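Local atomic coordinates of peptide ABC transporter, peptide-binding protein (Thermus thermophilus, PDB entry 2D5W), a protein that binds oligopeptides, here a pentapeptide, and probably hands them to an ABC transporter for uptake across the membrane. Residues N6-G11 and Q245-R250; Y145-Y150 and Q473-L478; G347-A352 and P546-A551; K482-G487 and L514-V519; G559-V564 and G583-G588. All blocks are in the same frame, centred on the assembly; numbering follows the deposited sequence.

Overall arrangement
Interactions 1, 2, 3 and 5 open in that order along the chain; 1 and 2 alternate their segments, as do 2 and 3, while interaction 4 falls between the segments of interaction 3. Interactions 1 and 5, centres about 13 Å apart, touch through Ser7 and Trp584, joining the mixed sheet of strands 7-12 and 246-251 to the two-stranded antiparallel sheet of 560-561 and 583-584. Interactions 2 and 4, centres about 11 Å apart, share the surroundings of Tyr145 and Val519. Interaction 3, on strand 544-557, stands about 31 and 23 Å from interactions 1 and 2, centre to centre. Interactions 1 to 3 join regions about 190 to 320 residues apart; 4 and 5 are local closures.

Interaction 1. Residues N6-G11 and Q245-R250; sequences NSLVIG and QKVVYR
Ile10 and Tyr249 lie side by side on one face of a parallel strand pair, both side chains pointing the same way. The methyl CG2 of Ile10 sits over one face of the Tyr249 ring, 4.0 Å from the ring centroid and offset toward the rim, a CH-pi contact. CG1 of Ile10 is anti to the carbonyl carbon (chi1 -59°), and beyond it CD1 reaches CE2 of Tyr249 at 3.6 Å and CG1 of Val247 at 3.9 Å. Apolar branched side chains suit this buried face because they fill it, and the phenol OH of Tyr249 is satisfied by Glu35. On the other face Val9 CG1 packs on the aliphatic part of Arg250, 3.7 Å from its CD, while the guanidinium continues to Ser266. Beneath the side chains the backbones alternate as in any parallel pair: Leu8 N binds Lys246 O, Val248 N binds Leu8 O at 2.8 Å, Ile10 N binds Val248 O, and Arg250 N binds Ile10 O. At the other end of the pair, Gln245 N gives Asn6 O a nearly straight bond of 2.9 Å (174° at the hydrogen). Strand 246-251 is the central strand of a mixed five-stranded sheet, with 7-12 next to it; strand 223-228 runs antiparallel beside 246-251, strand 269-270 lies parallel to 7-12, and helix 31-40 covers the face of Ile10 and Tyr249.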
# COMPACT_ATOMS: atom_id res chain seq x y z
N ASN A 6 -27.39 -8.21 12.90
CA ASN A 6 -27.00 -6.98 12.23
C ASN A 6 -25.50 -6.73 12.32
O ASN A 6 -25.05 -5.68 12.79
CB ASN A 6 -27.77 -5.80 12.83
CG ASN A 6 -27.87 -4.63 11.89
OD1 ASN A 6 -27.41 -4.71 10.75
ND2 ASN A 6 -28.48 -3.55 12.35
N SER A 7 -24.72 -7.70 11.85
CA SER A 7 -23.27 -7.61 11.88
C SER A 7 -22.66 -7.91 10.52
O SER A 7 -23.34 -8.39 9.61
CB SER A 7 -22.69 -8.57 12.92
OG SER A 7 -23.00 -9.92 12.58
N LEU A 8 -21.36 -7.64 10.40
CA LEU A 8 -20.61 -7.86 9.17
C LEU A 8 -19.27 -8.54 9.46
O LEU A 8 -18.40 -7.95 10.11
CB LEU A 8 -20.36 -6.52 8.48
CG LEU A 8 -19.40 -6.51 7.28
CD1 LEU A 8 -19.95 -7.39 6.16
CD2 LEU A 8 -19.21 -5.09 6.79
N VAL A 9 -19.11 -9.78 8.99
CA VAL A 9 -17.87 -10.51 9.19
C VAL A 9 -17.09 -10.49 7.88
O VAL A 9 -17.58 -10.95 6.84
CB VAL A 9 -18.15 -11.98 9.61
CG1 VAL A 9 -16.84 -12.75 9.71
CG2 VAL A 9 -18.89 -12.01 10.94
N ILE A 10 -15.88 -9.95 7.94
CA ILE A 10 -15.02 -9.83 6.78
C ILE A 10 -13.80 -10.74 6.92
O ILE A 10 -13.13 -10.73 7.94
CB ILE A 10 -14.54 -8.37 6.61
CG1 ILE A 10 -15.75 -7.44 6.46
CG2 ILE A 10 -13.61 -8.24 5.42
CD1 ILE A 10 -15.42 -5.97 6.53
N GLY A 11 -13.54 -11.53 5.88
CA GLY A 11 -12.40 -12.43 5.91
C GLY A 11 -11.17 -11.86 5.23
O GLY A 11 -11.26 -11.30 4.13
N GLN A 245 -24.10 -2.90 12.91
CA GLN A 245 -23.70 -2.34 14.19
C GLN A 245 -22.39 -2.90 14.71
O GLN A 245 -21.81 -2.37 15.66
CB GLN A 245 -24.80 -2.57 15.23
CG GLN A 245 -26.14 -1.94 14.86
CD GLN A 245 -26.05 -0.44 14.67
OE1 GLN A 245 -25.58 0.28 15.56
NE2 GLN A 245 -26.49 0.04 13.52
N LYS A 246 -21.93 -3.98 14.10
CA LYS A 246 -20.68 -4.63 14.48
C LYS A 246 -19.99 -5.11 13.21
O LYS A 246 -20.64 -5.60 12.30
CB LYS A 246 -20.95 -5.83 15.38
CG LYS A 246 -21.45 -5.49 16.77
CD LYS A 246 -21.55 -6.74 17.64
CE LYS A 246 -22.01 -6.41 19.05
NZ LYS A 246 -22.10 -7.63 19.89
N VAL A 247 -18.67 -4.93 13.17
CA VAL A 247 -17.86 -5.38 12.04
C VAL A 247 -16.71 -6.16 12.63
O VAL A 247 -16.00 -5.67 13.51
CB VAL A 247 -17.28 -4.20 11.23
CG1 VAL A 247 -16.39 -4.73 10.11
CG2 VAL A 247 -18.40 -3.35 10.65
N VAL A 248 -16.52 -7.38 12.15
CA VAL A 248 -15.44 -8.22 12.64
C VAL A 248 -14.58 -8.73 11.50
O VAL A 248 -15.09 -9.32 10.54
CB VAL A 248 -15.98 -9.46 13.40
CG1 VAL A 248 -14.82 -10.36 13.83
CG2 VAL A 248 -16.79 -9.02 14.61
N TYR A 249 -13.29 -8.47 11.58
CA TYR A 249 -12.34 -8.97 10.59
C TYR A 249 -11.79 -10.26 11.17
O TYR A 249 -11.32 -10.28 12.32
CB TYR A 249 -11.19 -7.98 10.38
CG TYR A 249 -11.37 -7.05 9.21
CD1 TYR A 249 -10.71 -7.29 8.00
CD2 TYR A 249 -12.21 -5.94 9.30
CE1 TYR A 249 -10.87 -6.43 6.92
CE2 TYR A 249 -12.37 -5.08 8.22
CZ TYR A 249 -11.71 -5.33 7.03
OH TYR A 249 -11.88 -4.47 5.98
N ARG A 250 -11.86 -11.34 10.40
CA ARG A 250 -11.34 -12.64 10.80
C ARG A 250 -10.11 -12.89 9.95
O ARG A 250 -10.16 -12.76 8.72
CB ARG A 250 -12.37 -13.74 10.57
CG ARG A 250 -13.44 -13.82 11.63
CD ARG A 250 -14.38 -14.99 11.36
NE ARG A 250 -13.66 -16.25 11.24
CZ ARG A 250 -14.21 -17.38 10.81
NH1 ARG A 250 -13.48 -18.49 10.73
NH2 ARG A 250 -15.48 -17.40 10.44

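Interaction 2. Residues Y145-Y150 and Q473-L478; sequences YYYDTY and QEDGSL
Tyr147 and Gln473 meet where two irregular loops come together, their CA atoms 5.3 Å apart, the first loop folded into successive type I turns, Tyr145 to Asp148 and Tyr147 to Tyr150. CB of Gln473 stands over the centre of the Tyr147 ring, 3.6 Å from the centroid, and the two side chains cross at about a right angle. Gln473 then extends so that NE2 reaches Tyr147 O at 3.0 Å; this oxygen also accepts Tyr150 N, from the opposite face of its carbonyl plane, so the glutamine amide adds a second bond to the turn. At the far end of the ring, Tyr147 OH gives its proton to the anti lone pair of Asp475 OD2, 2.7 Å away. Tyrosine suits this place because its ring packs against Gln473 while its hydroxyl reaches Asp475. The other oxygen of that carboxylate, OD1, accepts Ser477 N in an Asx turn and also Ser477 OG, so Asp475 is held by its own loop while it receives the phenol. A phenylalanine in place of Tyr147 would probably keep the packing on Gln473 but leave Asp475 OD2 without its phenol donor. Tyr146 works differently: chi1 (80°) sets CG between the backbone N and the carbonyl carbon, and at the ring's tip OH donates to Glu474 O at 2.6 Å, in the carbonyl plane and on a lone pair. Tyr146 N continues the join to Val519 O.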
# COMPACT_ATOMS: atom_id res chain seq x y z
N TYR A 145 1.79 19.57 -7.02
CA TYR A 145 1.87 18.45 -7.95
C TYR A 145 0.48 18.22 -8.53
O TYR A 145 -0.53 18.60 -7.92
CB TYR A 145 2.34 17.18 -7.23
CG TYR A 145 3.81 17.17 -6.85
CD1 TYR A 145 4.39 16.04 -6.27
CD2 TYR A 145 4.63 18.28 -7.08
CE1 TYR A 145 5.74 16.02 -5.92
CE2 TYR A 145 5.98 18.26 -6.74
CZ TYR A 145 6.53 17.13 -6.16
OH TYR A 145 7.86 17.14 -5.82
N TYR A 146 0.42 17.58 -9.69
CA TYR A 146 -0.84 17.35 -10.38
C TYR A 146 -1.90 16.58 -9.60
O TYR A 146 -3.09 16.71 -9.88
CB TYR A 146 -0.58 16.64 -11.72
CG TYR A 146 -0.36 15.15 -11.60
CD1 TYR A 146 -1.40 14.25 -11.82
CD2 TYR A 146 0.89 14.63 -11.27
CE1 TYR A 146 -1.21 12.87 -11.71
CE2 TYR A 146 1.10 13.25 -11.16
CZ TYR A 146 0.04 12.39 -11.38
OH TYR A 146 0.23 11.03 -11.25
N TYR A 147 -1.47 15.79 -8.62
CA TYR A 147 -2.39 14.96 -7.84
C TYR A 147 -2.74 15.45 -6.44
O TYR A 147 -3.41 14.75 -5.70
CB TYR A 147 -1.82 13.54 -7.73
CG TYR A 147 -0.44 13.44 -7.09
CD1 TYR A 147 -0.18 13.98 -5.83
CD2 TYR A 147 0.58 12.73 -7.72
CE1 TYR A 147 1.06 13.81 -5.21
CE2 TYR A 147 1.82 12.55 -7.11
CZ TYR A 147 2.05 13.09 -5.85
OH TYR A 147 3.26 12.91 -5.23
N ASP A 148 -2.31 16.66 -6.08
CA ASP A 148 -2.57 17.15 -4.73
C ASP A 148 -4.04 17.29 -4.31
O ASP A 148 -4.33 17.26 -3.11
CB ASP A 148 -1.82 18.47 -4.52
CG ASP A 148 -0.31 18.26 -4.39
OD1 ASP A 148 0.44 19.24 -4.57
OD2 ASP A 148 0.12 17.12 -4.09
N THR A 149 -4.95 17.43 -5.27
CA THR A 149 -6.36 17.55 -4.92
C THR A 149 -7.06 16.19 -4.89
O THR A 149 -8.24 16.10 -4.53
CB THR A 149 -7.14 18.45 -5.91
OG1 THR A 149 -7.10 17.88 -7.22
CG2 THR A 149 -6.53 19.85 -5.94
N TYR A 150 -6.34 15.13 -5.25
CA TYR A 150 -6.90 13.78 -5.27
C TYR A 150 -7.15 13.23 -3.87
O TYR A 150 -6.23 13.12 -3.06
CB TYR A 150 -5.95 12.81 -5.99
CG TYR A 150 -5.71 13.07 -7.47
CD1 TYR A 150 -4.93 12.18 -8.21
CD2 TYR A 150 -6.23 14.19 -8.12
CE1 TYR A 150 -4.67 12.40 -9.55
CE2 TYR A 150 -5.98 14.41 -9.48
CZ TYR A 150 -5.19 13.51 -10.19
OH TYR A 150 -4.93 13.70 -11.52
N GLN A 473 -2.15 8.95 -7.06
CA GLN A 473 -1.07 9.91 -6.84
C GLN A 473 0.26 9.28 -7.26
O GLN A 473 1.16 9.11 -6.45
CB GLN A 473 -1.04 10.33 -5.38
CG GLN A 473 -2.34 10.96 -4.90
CD GLN A 473 -2.19 11.63 -3.55
OE1 GLN A 473 -1.62 11.06 -2.62
NE2 GLN A 473 -2.72 12.85 -3.43
N GLU A 474 0.36 8.95 -8.54
CA GLU A 474 1.56 8.33 -9.09
C GLU A 474 2.67 9.34 -9.34
O GLU A 474 2.48 10.32 -10.07
CB GLU A 474 1.21 7.59 -10.38
CG GLU A 474 2.39 6.86 -11.04
CD GLU A 474 3.01 5.81 -10.13
OE1 GLU A 474 2.27 4.93 -9.63
OE2 GLU A 474 4.25 5.85 -9.92
N ASP A 475 3.83 9.11 -8.74
CA ASP A 475 4.98 9.99 -8.89
C ASP A 475 6.27 9.23 -9.18
O ASP A 475 7.34 9.83 -9.27
CB ASP A 475 5.17 10.84 -7.63
CG ASP A 475 5.03 10.02 -6.36
OD1 ASP A 475 5.41 8.84 -6.37
OD2 ASP A 475 4.54 10.57 -5.35
N GLY A 476 6.16 7.91 -9.32
CA GLY A 476 7.34 7.10 -9.57
C GLY A 476 8.28 7.06 -8.37
O GLY A 476 9.41 6.57 -8.48
N SER A 477 7.82 7.54 -7.22
CA SER A 477 8.65 7.57 -6.02
C SER A 477 9.14 6.21 -5.55
O SER A 477 10.12 6.12 -4.82
CB SER A 477 7.93 8.30 -4.88
OG SER A 477 6.76 7.62 -4.49
N LEU A 478 8.47 5.13 -5.96
CA LEU A 478 8.91 3.79 -5.58
C LEU A 478 10.30 3.53 -6.15
O LEU A 478 11.04 2.67 -5.65
CB LEU A 478 7.95 2.72 -6.13
CG LEU A 478 6.62 2.51 -5.42
CD1 LEU A 478 5.81 1.46 -6.17
CD2 LEU A 478 6.86 2.08 -3.98

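Interaction 3. Residues G347-A352 and P546-A551; sequences GLQPVA and PLYFRA
The side-chain amide oxygen of Gln349, not a backbone carbonyl, accepts the N-H of a strand residue here: OE1 lies 2.9 Å from Ala551 N. The N-H points well at it (165°), and the donor is tilted 19° from the carbonyl plane. CG of Gln349 is anti to the carbonyl carbon (chi1 -77°), and the chain extends beyond it, crossing Tyr548 obliquely with NE2 3.7 Å from CE2 of Tyr548. Two backbone bonds continue the join: Phe549 N lies nearly in line with the Pro350 C=O, whereas Ala352 N comes from above the carbonyl plane of Leu547; between them Val351 and Tyr548 form a single bridge. Pro350 suits its place because the N-H it lacks is not needed for the bond made by its carbonyl. The Ala352 methyl lies over one face of the Phe549 ring, offset toward the rim, 3.5 Å from the centroid; a small residue allows the backbone to come this close. On the strand's other side, Leu547 and Tyr548 both face Glu304 of strand 293-308 in a classic beta bulge, and Arg550 forms a salt bridge to Glu304. The loop after helix 337-345 is thereby laid along strand 544-557. Loop backbone and Gln349 OE1 together satisfy the N-H of Phe549 and Ala551 and the C=O of Leu547, groups that would probably be costly to bury without partners.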
# COMPACT_ATOMS: atom_id res chain seq x y z
N GLY A 347 -4.42 -16.52 -18.16
CA GLY A 347 -4.00 -15.25 -18.74
C GLY A 347 -4.83 -14.03 -18.38
O GLY A 347 -4.55 -12.93 -18.87
N LEU A 348 -5.82 -14.20 -17.51
CA LEU A 348 -6.69 -13.09 -17.14
C LEU A 348 -6.01 -12.00 -16.30
O LEU A 348 -6.51 -10.88 -16.21
CB LEU A 348 -7.95 -13.64 -16.46
CG LEU A 348 -8.77 -14.51 -17.42
CD1 LEU A 348 -9.95 -15.13 -16.68
CD2 LEU A 348 -9.25 -13.68 -18.60
N GLN A 349 -4.89 -12.35 -15.68
CA GLN A 349 -4.07 -11.37 -14.94
C GLN A 349 -2.84 -11.41 -15.83
O GLN A 349 -2.06 -12.36 -15.79
CB GLN A 349 -3.78 -11.83 -13.51
CG GLN A 349 -5.00 -11.64 -12.60
CD GLN A 349 -4.70 -11.81 -11.13
OE1 GLN A 349 -5.22 -11.08 -10.29
NE2 GLN A 349 -3.88 -12.81 -10.79
N PRO A 350 -2.65 -10.37 -16.66
CA PRO A 350 -1.53 -10.27 -17.60
C PRO A 350 -0.15 -10.00 -17.05
O PRO A 350 0.01 -9.32 -16.04
CB PRO A 350 -1.98 -9.17 -18.54
CG PRO A 350 -2.64 -8.22 -17.59
CD PRO A 350 -3.47 -9.14 -16.71
N VAL A 351 0.85 -10.51 -17.76
CA VAL A 351 2.23 -10.29 -17.41
C VAL A 351 2.45 -8.78 -17.46
O VAL A 351 1.96 -8.10 -18.37
CB VAL A 351 3.18 -10.98 -18.41
CG1 VAL A 351 4.62 -10.59 -18.12
CG2 VAL A 351 3.01 -12.49 -18.32
N ALA A 352 3.19 -8.26 -16.48
CA ALA A 352 3.50 -6.84 -16.38
C ALA A 352 4.94 -6.62 -16.82
O ALA A 352 5.82 -7.44 -16.55
CB ALA A 352 3.32 -6.37 -14.95
N PRO A 546 9.05 -7.10 -12.78
CA PRO A 546 7.59 -7.06 -12.86
C PRO A 546 7.05 -8.45 -13.16
O PRO A 546 7.60 -9.17 -13.99
CB PRO A 546 7.34 -6.08 -14.00
CG PRO A 546 8.49 -6.38 -14.94
CD PRO A 546 9.68 -6.55 -14.01
N LEU A 547 5.98 -8.84 -12.47
CA LEU A 547 5.40 -10.16 -12.72
C LEU A 547 4.05 -10.06 -13.44
O LEU A 547 3.96 -10.41 -14.62
CB LEU A 547 5.26 -10.95 -11.41
CG LEU A 547 6.58 -11.32 -10.72
CD1 LEU A 547 6.29 -12.20 -9.51
CD2 LEU A 547 7.51 -12.05 -11.69
N TYR A 548 3.02 -9.58 -12.76
CA TYR A 548 1.71 -9.43 -13.39
C TYR A 548 0.82 -8.42 -12.67
O TYR A 548 1.07 -8.07 -11.52
CB TYR A 548 0.99 -10.79 -13.47
CG TYR A 548 0.88 -11.57 -12.18
CD1 TYR A 548 1.86 -12.50 -11.80
CD2 TYR A 548 -0.21 -11.40 -11.33
CE1 TYR A 548 1.75 -13.23 -10.62
CE2 TYR A 548 -0.33 -12.13 -10.15
CZ TYR A 548 0.64 -13.04 -9.80
OH TYR A 548 0.51 -13.75 -8.63
N PHE A 549 -0.19 -7.93 -13.38
CA PHE A 549 -1.14 -6.97 -12.82
C PHE A 549 -2.34 -7.77 -12.33
O PHE A 549 -2.86 -8.63 -13.03
CB PHE A 549 -1.57 -5.95 -13.87
CG PHE A 549 -0.46 -5.06 -14.35
CD1 PHE A 549 0.22 -4.23 -13.47
CD2 PHE A 549 -0.10 -5.05 -15.69
CE1 PHE A 549 1.24 -3.39 -13.92
CE2 PHE A 549 0.92 -4.21 -16.15
CZ PHE A 549 1.59 -3.39 -15.26
N ARG A 550 -2.79 -7.46 -11.11
CA ARG A 550 -3.89 -8.18 -10.49
C ARG A 550 -5.24 -7.50 -10.44
O ARG A 550 -5.36 -6.28 -10.57
CB ARG A 550 -3.49 -8.54 -9.05
CG ARG A 550 -2.33 -9.51 -8.97
CD ARG A 550 -1.76 -9.62 -7.58
NE ARG A 550 -2.76 -9.98 -6.57
CZ ARG A 550 -2.47 -10.22 -5.30
NH1 ARG A 550 -3.43 -10.54 -4.45
NH2 ARG A 550 -1.21 -10.14 -4.89
N ALA A 551 -6.26 -8.33 -10.24
CA ALA A 551 -7.64 -7.89 -10.07
C ALA A 551 -8.04 -8.60 -8.78
O ALA A 551 -7.73 -9.77 -8.59
CB ALA A 551 -8.52 -8.37 -11.23

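Interaction 4. Residues K482-G487 and L514-V519; sequences KNLNTG and LTSQAV
Ser516, on helix 509-518, faces Leu484 and Asn485 in a loop that Asn483 folds into an Asx turn: Asn483 OD1 accepts Asn485 N at 2.8 Å, which holds the backbone of Asn483 to Asn485 in a turn. Two hydrogen bonds carry the contact. Leu484 N donates to Ser516 OG at 2.9 Å, and this hydroxyl is also bonded to Asp512 O one helical turn back; serine suits the place, small enough for the loop to approach and able to serve both partners. In Asn485 chi1 (-52°) puts CG beside the backbone N, anti to the carbonyl carbon. Its ND2 reaches Ser516 O. Packing is slight: Leu484 CB lies 3.7 Å from Ser516 OG, and Val519 CG2 is 3.8 Å from Asn485 ND2. The same amide nitrogen has a second partner in Tyr145 OH. Toward the helix its bond is nearly straight: ND2 to Ser516 O measures 2.8 Å, 171° at the hydrogen, with the oxygen almost in the amide plane of Asn485.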
# COMPACT_ATOMS: atom_id res chain seq x y z
N LYS A 482 16.06 10.37 -5.57
CA LYS A 482 15.77 11.67 -4.99
C LYS A 482 14.77 12.44 -5.83
O LYS A 482 14.81 12.39 -7.07
CB LYS A 482 17.06 12.48 -4.87
CG LYS A 482 16.88 13.90 -4.33
CD LYS A 482 18.16 14.71 -4.43
CE LYS A 482 19.31 14.05 -3.68
NZ LYS A 482 20.57 14.83 -3.82
N ASN A 483 13.85 13.14 -5.18
CA ASN A 483 12.90 13.97 -5.91
C ASN A 483 13.65 15.29 -6.04
O ASN A 483 14.04 15.90 -5.04
CB ASN A 483 11.61 14.17 -5.13
CG ASN A 483 10.62 15.04 -5.87
OD1 ASN A 483 10.88 16.22 -6.11
ND2 ASN A 483 9.49 14.47 -6.26
N LEU A 484 13.86 15.73 -7.28
CA LEU A 484 14.62 16.95 -7.53
C LEU A 484 13.93 18.26 -7.16
O LEU A 484 14.58 19.30 -7.07
CB LEU A 484 15.04 16.99 -9.00
CG LEU A 484 15.83 15.77 -9.48
CD1 LEU A 484 16.29 16.00 -10.91
CD2 LEU A 484 17.03 15.54 -8.57
N ASN A 485 12.62 18.22 -6.94
CA ASN A 485 11.91 19.43 -6.58
C ASN A 485 12.07 19.78 -5.11
O ASN A 485 12.04 20.95 -4.74
CB ASN A 485 10.42 19.28 -6.89
CG ASN A 485 10.17 18.83 -8.30
OD1 ASN A 485 10.81 19.31 -9.23
ND2 ASN A 485 9.23 17.91 -8.47
N THR A 486 12.25 18.76 -4.28
CA THR A 486 12.39 18.95 -2.84
C THR A 486 13.73 18.48 -2.30
O THR A 486 14.09 18.81 -1.17
CB THR A 486 11.29 18.19 -2.09
OG1 THR A 486 11.31 16.81 -2.49
CG2 THR A 486 9.92 18.78 -2.39
N GLY A 487 14.46 17.71 -3.10
CA GLY A 487 15.74 17.19 -2.66
C GLY A 487 15.57 16.02 -1.70
O GLY A 487 16.55 15.55 -1.11
N LEU A 514 13.08 12.96 -14.96
CA LEU A 514 11.83 12.81 -15.69
C LEU A 514 10.61 12.78 -14.78
O LEU A 514 9.64 13.49 -15.02
CB LEU A 514 11.87 11.54 -16.54
CG LEU A 514 12.84 11.58 -17.73
CD1 LEU A 514 13.06 10.16 -18.24
CD2 LEU A 514 12.28 12.46 -18.84
N THR A 515 10.67 11.96 -13.73
CA THR A 515 9.55 11.84 -12.81
C THR A 515 9.34 13.09 -11.96
O THR A 515 8.21 13.46 -11.66
CB THR A 515 9.70 10.59 -11.89
OG1 THR A 515 10.97 10.62 -11.23
CG2 THR A 515 9.57 9.31 -12.70
N SER A 516 10.43 13.75 -11.57
CA SER A 516 10.32 14.97 -10.78
C SER A 516 9.65 16.07 -11.60
O SER A 516 8.91 16.88 -11.07
CB SER A 516 11.70 15.44 -10.31
OG SER A 516 12.26 14.52 -9.39
N GLN A 517 9.92 16.09 -12.91
CA GLN A 517 9.30 17.09 -13.76
C GLN A 517 7.86 16.71 -14.06
O GLN A 517 6.96 17.55 -14.06
CB GLN A 517 10.06 17.23 -15.08
CG GLN A 517 9.54 18.37 -15.93
CD GLN A 517 10.19 18.45 -17.30
OE1 GLN A 517 11.40 18.26 -17.44
NE2 GLN A 517 9.39 18.73 -18.32
N ALA A 518 7.63 15.42 -14.31
CA ALA A 518 6.31 14.93 -14.64
C ALA A 518 5.23 15.25 -13.61
O ALA A 518 4.11 15.58 -13.98
CB ALA A 518 6.36 13.42 -14.87
N VAL A 519 5.57 15.16 -12.33
CA VAL A 519 4.57 15.44 -11.30
C VAL A 519 4.18 16.91 -11.25
O VAL A 519 3.15 17.26 -10.68
CB VAL A 519 5.04 14.98 -9.89
CG1 VAL A 519 5.21 13.47 -9.87
CG2 VAL A 519 6.33 15.67 -9.51

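Interaction 5. Residues G559-V564 and G583-G588; sequences GLVNYV and GWESRG
Trp584 and Leu560 form the non-hydrogen-bonded pair of a small antiparallel sheet, with the indole turned onto the opposing strand. From CB, its CG lies anti to the carbonyl carbon (chi1 -59°). Further out, CE3 comes 3.6 Å from Leu560 N, CZ3 meets Leu560 CB at 3.7 Å, CH2 lies 4.0 Å from the same CB, and CZ2 is 4.0 Å from Leu560 CD1, which stands over the centre of the six-membered ring, 3.9 Å from the centroid, a CH-pi contact. NE1, in the five-membered ring, bonds Ser7 O. An alanine here would probably leave Ser7 O without its indole donor and open a gap beside Leu560. The segments are held by Val561 N to Gly583 O (2.8 Å), by the longer Gly583 N to Val561 O, and by Glu585 N to Gly559 O at 3.0 Å. Gly559 suits its place because, at its backbone angles, a CB would press against the carbonyl O of the residue before. The side chains of Val561 and Glu585 cross at about a right angle. Pro3 of helix 2-5 also touches the indole. The apolar ring face and the polar N-H have separate partners: the tryptophan packs on Leu560 and satisfies a carbonyl of strand 7-12.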
# COMPACT_ATOMS: atom_id res chain seq x y z
N GLY A 559 -27.73 -10.06 -0.15
CA GLY A 559 -28.44 -9.27 0.85
C GLY A 559 -27.61 -8.13 1.41
O GLY A 559 -28.16 -7.17 1.93
N LEU A 560 -26.29 -8.23 1.30
CA LEU A 560 -25.40 -7.17 1.80
C LEU A 560 -25.24 -6.12 0.72
O LEU A 560 -24.78 -6.43 -0.38
CB LEU A 560 -24.03 -7.75 2.17
CG LEU A 560 -23.07 -6.74 2.82
CD1 LEU A 560 -23.56 -6.41 4.22
CD2 LEU A 560 -21.66 -7.32 2.88
N VAL A 561 -25.60 -4.88 1.02
CA VAL A 561 -25.46 -3.82 0.03
C VAL A 561 -24.46 -2.74 0.40
O VAL A 561 -24.16 -2.51 1.58
CB VAL A 561 -26.82 -3.15 -0.29
CG1 VAL A 561 -27.74 -4.13 -1.00
CG2 VAL A 561 -27.46 -2.62 0.97
N ASN A 562 -23.95 -2.10 -0.64
CA ASN A 562 -22.99 -1.01 -0.57
C ASN A 562 -21.56 -1.41 -0.22
O ASN A 562 -20.70 -0.54 -0.03
CB ASN A 562 -23.52 0.09 0.35
CG ASN A 562 -24.84 0.65 -0.15
OD1 ASN A 562 -25.09 0.70 -1.35
ND2 ASN A 562 -25.70 1.07 0.78
N TYR A 563 -21.30 -2.71 -0.14
CA TYR A 563 -19.95 -3.22 0.11
C TYR A 563 -19.42 -3.35 -1.31
O TYR A 563 -19.44 -4.43 -1.91
CB TYR A 563 -20.00 -4.59 0.78
CG TYR A 563 -18.64 -5.09 1.23
CD1 TYR A 563 -18.14 -4.77 2.49
CD2 TYR A 563 -17.84 -5.85 0.38
CE1 TYR A 563 -16.87 -5.18 2.89
CE2 TYR A 563 -16.57 -6.27 0.77
CZ TYR A 563 -16.09 -5.93 2.02
OH TYR A 563 -14.83 -6.32 2.40
N VAL A 564 -18.97 -2.22 -1.86
CA VAL A 564 -18.52 -2.13 -3.24
C VAL A 564 -17.14 -1.51 -3.36
O VAL A 564 -16.80 -0.58 -2.63
CB VAL A 564 -19.54 -1.30 -4.06
CG1 VAL A 564 -19.04 -1.07 -5.48
CG2 VAL A 564 -20.88 -2.01 -4.06
N GLY A 583 -24.90 -2.38 4.77
CA GLY A 583 -25.89 -3.05 5.59
C GLY A 583 -26.70 -4.10 4.85
O GLY A 583 -26.51 -4.33 3.66
N TRP A 584 -27.61 -4.72 5.59
CA TRP A 584 -28.47 -5.77 5.07
C TRP A 584 -29.79 -5.20 4.58
O TRP A 584 -30.47 -4.48 5.31
CB TRP A 584 -28.72 -6.81 6.16
CG TRP A 584 -27.45 -7.43 6.67
CD1 TRP A 584 -26.79 -7.14 7.83
CD2 TRP A 584 -26.66 -8.42 6.00
NE1 TRP A 584 -25.63 -7.88 7.92
CE2 TRP A 584 -25.53 -8.67 6.81
CE3 TRP A 584 -26.79 -9.11 4.79
CZ2 TRP A 584 -24.54 -9.59 6.44
CZ3 TRP A 584 -25.81 -10.02 4.43
CH2 TRP A 584 -24.70 -10.25 5.25
N GLU A 585 -30.16 -5.52 3.34
CA GLU A 585 -31.41 -5.01 2.79
C GLU A 585 -32.63 -5.40 3.62
O GLU A 585 -33.57 -4.61 3.74
CB GLU A 585 -31.59 -5.47 1.35
CG GLU A 585 -30.47 -5.02 0.43
CD GLU A 585 -30.78 -5.24 -1.04
OE1 GLU A 585 -31.24 -4.28 -1.70
OE2 GLU A 585 -30.55 -6.36 -1.53
N SER A 586 -32.62 -6.59 4.21
CA SER A 586 -33.75 -7.04 5.02
C SER A 586 -33.88 -6.25 6.32
O SER A 586 -34.88 -6.37 7.02
CB SER A 586 -33.65 -8.54 5.31
OG SER A 586 -32.53 -8.84 6.11
N ARG A 587 -32.86 -5.45 6.63
CA ARG A 587 -32.86 -4.60 7.81
C ARG A 587 -33.30 -3.20 7.39
O ARG A 587 -33.48 -2.31 8.23
CB ARG A 587 -31.45 -4.52 8.42
CG ARG A 587 -31.10 -5.67 9.34
CD ARG A 587 -31.63 -5.41 10.74
NE ARG A 587 -31.33 -6.51 11.65
CZ ARG A 587 -31.55 -6.47 12.96
NH1 ARG A 587 -31.25 -7.53 13.71
NH2 ARG A 587 -32.06 -5.39 13.52
N GLY A 588 -33.45 -3.00 6.09
CA GLY A 588 -33.86 -1.70 5.59
C GLY A 588 -32.74 -0.91 4.93
O GLY A 588 -32.96 0.20 4.47
O HOH W 1 -30.57 -8.77 3.88